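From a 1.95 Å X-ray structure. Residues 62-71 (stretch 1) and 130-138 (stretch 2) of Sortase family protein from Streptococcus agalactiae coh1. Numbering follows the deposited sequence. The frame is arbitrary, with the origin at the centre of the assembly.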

# COMPACT_ATOMS: atom_id res chain seq x y z
N ASN A 62 -5.99 -2.07 10.12
CA ASN A 62 -5.62 -0.75 9.62
C ASN A 62 -4.13 -0.50 9.85
O ASN A 62 -3.68 -0.51 10.99
CB ASN A 62 -6.48 0.33 10.30
CG ASN A 62 -6.24 1.73 9.76
OD1 ASN A 62 -5.32 1.98 8.95
ND2 ASN A 62 -7.06 2.67 10.21
N MET A 63 -3.38 -0.30 8.76
CA MET A 63 -1.91 -0.16 8.80
C MET A 63 -1.45 1.27 8.84
O MET A 63 -0.25 1.54 9.01
CB MET A 63 -1.27 -0.78 7.55
CG MET A 63 -1.09 -2.25 7.48
SD MET A 63 -0.46 -2.57 5.81
CE MET A 63 -0.57 -4.35 5.84
N GLY A 64 -2.37 2.19 8.59
CA GLY A 64 -2.02 3.58 8.34
C GLY A 64 -2.89 4.14 7.23
O GLY A 64 -3.99 3.66 7.01
N TYR A 65 -2.42 5.16 6.53
CA TYR A 65 -3.24 5.81 5.53
C TYR A 65 -2.39 6.41 4.43
O TYR A 65 -1.22 6.77 4.65
CB TYR A 65 -4.14 6.88 6.16
CG TYR A 65 -3.43 8.01 6.88
CD1 TYR A 65 -3.05 7.89 8.22
CD2 TYR A 65 -3.17 9.21 6.23
CE1 TYR A 65 -2.42 8.94 8.89
CE2 TYR A 65 -2.53 10.27 6.89
CZ TYR A 65 -2.16 10.13 8.21
OH TYR A 65 -1.53 11.18 8.85
N ILE A 66 -2.99 6.52 3.26
CA ILE A 66 -2.31 7.05 2.09
C ILE A 66 -2.87 8.41 1.72
O ILE A 66 -4.07 8.67 1.88
CB ILE A 66 -2.43 6.09 0.89
CG1 ILE A 66 -1.63 6.62 -0.31
CG2 ILE A 66 -3.90 5.88 0.52
CD1 ILE A 66 -1.71 5.71 -1.52
N SER A 67 -2.00 9.29 1.25
CA SER A 67 -2.36 10.66 0.88
C SER A 67 -1.90 10.97 -0.53
O SER A 67 -0.72 10.80 -0.84
CB SER A 67 -1.74 11.68 1.84
OG SER A 67 -2.28 11.56 3.14
N ILE A 68 -2.83 11.42 -1.36
CA ILE A 68 -2.53 11.75 -2.74
C ILE A 68 -3.11 13.12 -3.05
O ILE A 68 -4.17 13.22 -3.69
CB ILE A 68 -3.11 10.71 -3.72
CG1 ILE A 68 -2.86 9.30 -3.19
CG2 ILE A 68 -2.52 10.90 -5.11
CD1 ILE A 68 -3.41 8.23 -4.08
N PRO A 69 -2.42 14.17 -2.58
CA PRO A 69 -2.82 15.57 -2.63
C PRO A 69 -3.35 16.00 -3.99
O PRO A 69 -4.29 16.78 -4.04
CB PRO A 69 -1.52 16.31 -2.31
CG PRO A 69 -0.82 15.38 -1.38
CD PRO A 69 -1.11 14.00 -1.91
N LYS A 70 -2.75 15.50 -5.06
CA LYS A 70 -3.14 15.95 -6.38
C LYS A 70 -4.61 15.63 -6.70
O LYS A 70 -5.29 16.40 -7.37
CB LYS A 70 -2.23 15.36 -7.45
CG LYS A 70 -2.45 15.99 -8.80
CD LYS A 70 -1.60 15.36 -9.88
CE LYS A 70 -1.69 16.16 -11.17
NZ LYS A 70 -0.95 15.49 -12.27
N ILE A 71 -5.10 14.49 -6.21
CA ILE A 71 -6.47 14.08 -6.49
C ILE A 71 -7.32 14.04 -5.23
O ILE A 71 -8.40 13.44 -5.23
CB ILE A 71 -6.52 12.70 -7.18
CG1 ILE A 71 -5.92 11.62 -6.26
CG2 ILE A 71 -5.78 12.75 -8.51
CD1 ILE A 71 -5.80 10.26 -6.91
N GLY A 130 6.46 12.07 -12.00
CA GLY A 130 6.86 13.21 -11.19
C GLY A 130 5.98 13.53 -9.99
O GLY A 130 6.45 14.14 -9.03
N ASP A 131 4.71 13.15 -10.04
CA ASP A 131 3.79 13.42 -8.93
C ASP A 131 4.19 12.60 -7.71
O ASP A 131 4.85 11.57 -7.86
CB ASP A 131 2.34 13.13 -9.33
CG ASP A 131 1.82 14.12 -10.37
OD1 ASP A 131 2.39 15.23 -10.48
OD2 ASP A 131 0.85 13.79 -11.08
N HIS A 132 3.80 13.05 -6.52
CA HIS A 132 4.12 12.35 -5.26
C HIS A 132 2.88 11.87 -4.52
O HIS A 132 1.81 12.47 -4.60
CB HIS A 132 4.89 13.26 -4.29
CG HIS A 132 6.24 13.70 -4.79
ND1 HIS A 132 7.21 14.19 -3.94
CD2 HIS A 132 6.77 13.74 -6.03
CE1 HIS A 132 8.29 14.50 -4.64
NE2 HIS A 132 8.05 14.24 -5.91
N TRP A 133 3.03 10.79 -3.75
CA TRP A 133 2.10 10.51 -2.66
C TRP A 133 2.88 10.08 -1.40
O TRP A 133 4.10 9.88 -1.44
CB TRP A 133 1.07 9.44 -3.06
CG TRP A 133 1.61 8.04 -3.18
CD1 TRP A 133 1.71 7.12 -2.19
CD2 TRP A 133 2.08 7.40 -4.38
NE1 TRP A 133 2.23 5.94 -2.68
CE2 TRP A 133 2.46 6.09 -4.02
CE3 TRP A 133 2.20 7.80 -5.71
CZ2 TRP A 133 2.98 5.18 -4.95
CZ3 TRP A 133 2.71 6.90 -6.64
CH2 TRP A 133 3.10 5.61 -6.25
N THR A 134 2.18 10.01 -0.28
CA THR A 134 2.78 9.56 0.97
C THR A 134 1.88 8.52 1.62
O THR A 134 0.66 8.55 1.45
CB THR A 134 3.00 10.72 1.95
OG1 THR A 134 1.74 11.27 2.32
CG2 THR A 134 3.88 11.81 1.34
N VAL A 135 2.51 7.59 2.32
CA VAL A 135 1.80 6.71 3.23
C VAL A 135 2.30 7.07 4.63
O VAL A 135 3.49 7.32 4.84
CB VAL A 135 2.01 5.21 2.90
CG1 VAL A 135 1.40 4.87 1.53
CG2 VAL A 135 3.46 4.89 2.89
N SER A 136 1.37 7.15 5.57
CA SER A 136 1.70 7.49 6.94
C SER A 136 1.49 6.24 7.76
O SER A 136 0.41 5.66 7.73
CB SER A 136 0.84 8.64 7.43
OG SER A 136 0.95 9.73 6.53
N ILE A 137 2.53 5.82 8.46
CA ILE A 137 2.49 4.58 9.22
C ILE A 137 3.07 4.88 10.60
O ILE A 137 4.21 5.33 10.71
CB ILE A 137 3.26 3.46 8.49
CG1 ILE A 137 2.53 3.08 7.18
CG2 ILE A 137 3.44 2.24 9.38
CD1 ILE A 137 3.42 2.45 6.17
N LEU A 138 2.27 4.68 11.64
CA LEU A 138 2.65 5.12 12.98
C LEU A 138 2.97 6.62 12.96
O LEU A 138 2.18 7.43 12.46
CB LEU A 138 3.85 4.30 13.49
CG LEU A 138 3.54 2.80 13.53
CD1 LEU A 138 4.69 2.01 14.10
CD2 LEU A 138 2.27 2.53 14.32
O HOH W 1 -0.04 9.93 4.19
O HOH W 2 -0.20 14.20 -5.32

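Residues 62-68 and 132-137 form two neighbouring antiparallel strands of one chain. Their axes come within 4.7 Å, and their directions differ by 160°. Together the two stretches bury 561 Å², both sides summed.

Main-chain hydrogen bonds form the framework. Tyr65 and Ser136 make a hydrogen-bonded pair: Tyr65 N donates to Ser136 O at 3.1 Å, and Ser136 N donates to Tyr65 O at 2.8 Å. Ser67 and Thr134 repeat the pattern. Ser67 N reaches Thr134 O at 2.8 Å, and Thr134 N reaches Ser67 O at 3.1 Å. All four bonds are close to straight, with angles at the hydrogen of 157° to 171°. Between these pairs lies the non-hydrogen-bonded pair Ile66 and Val135, whose CA atoms are 4.3 Å apart. Here CA-H...O contacts add to the framework: Val135 CA lies 3.3 Å from Tyr65 O, and Ile66 CA lies 3.4 Å from Thr134 O.

Gly64 continues the register opposite Ile137. Its CA makes a further CA-H...O contact with Ser136 O, at 3.3 Å. A CB on this residue would point toward the second strand and fall 2.2 Å from Ser136 O, a clash. The backbone angles, 140/-155, independently call for glycine.

Apolar contacts lie on the sheet face that carries Ile66 and Val135. Both residues are buried, and their branched side chains pack with Ile66 CG1 4.0 Å from Val135 CG1. The extended Ile66 side chain, t at both chi angles, also brings CD1 to 3.8 Å from Trp133 CD1. The Trp133 ring meets this methyl obliquely. Ile68 adds a contact through CG1, 3.9 Å from Trp133 CB. Trp133 is buried too, and its polar NE1 is satisfied by a hydrogen bond elsewhere in the structure.

The other face carries Tyr65, Ser67, Thr134 and Ser136. All four are partly exposed, which suits their hydroxyl groups. Tyr65 adopts chi1 p, and its ring lies against Ser136. Ser136 CB sits over one ring face, 3.7 Å from the centroid of the Tyr65 ring, in a CH-pi contact. The approach is 21° off the ring normal.

Water 1 joins three of the hydroxyls on this face, those of Ser67, Thr134 and Ser136. It hydrogen-bonds to Ser67 OG at 3.0 Å, Thr134 OG1 at 2.9 Å and Ser136 OG at 2.5 Å. It also donates a weak hydrogen bond to Tyr65 O at 3.4 Å. The water thus links both strands through side chains and main chain.

Past the last bridged pair, Ser67 and Thr134, charge and solvent extend the contact. Lys70 is fully extended, with all four chi angles t. Its NZ forms a salt bridge with Asp131 OD2 at 2.7 Å. The long lysine side chain suits this place, because Lys70 CA and Asp131 CA are 7.8 Å apart. Water 2 bridges the main chains nearby: it accepts from Lys70 N at 2.9 Å and donates to His132 O at 2.7 Å.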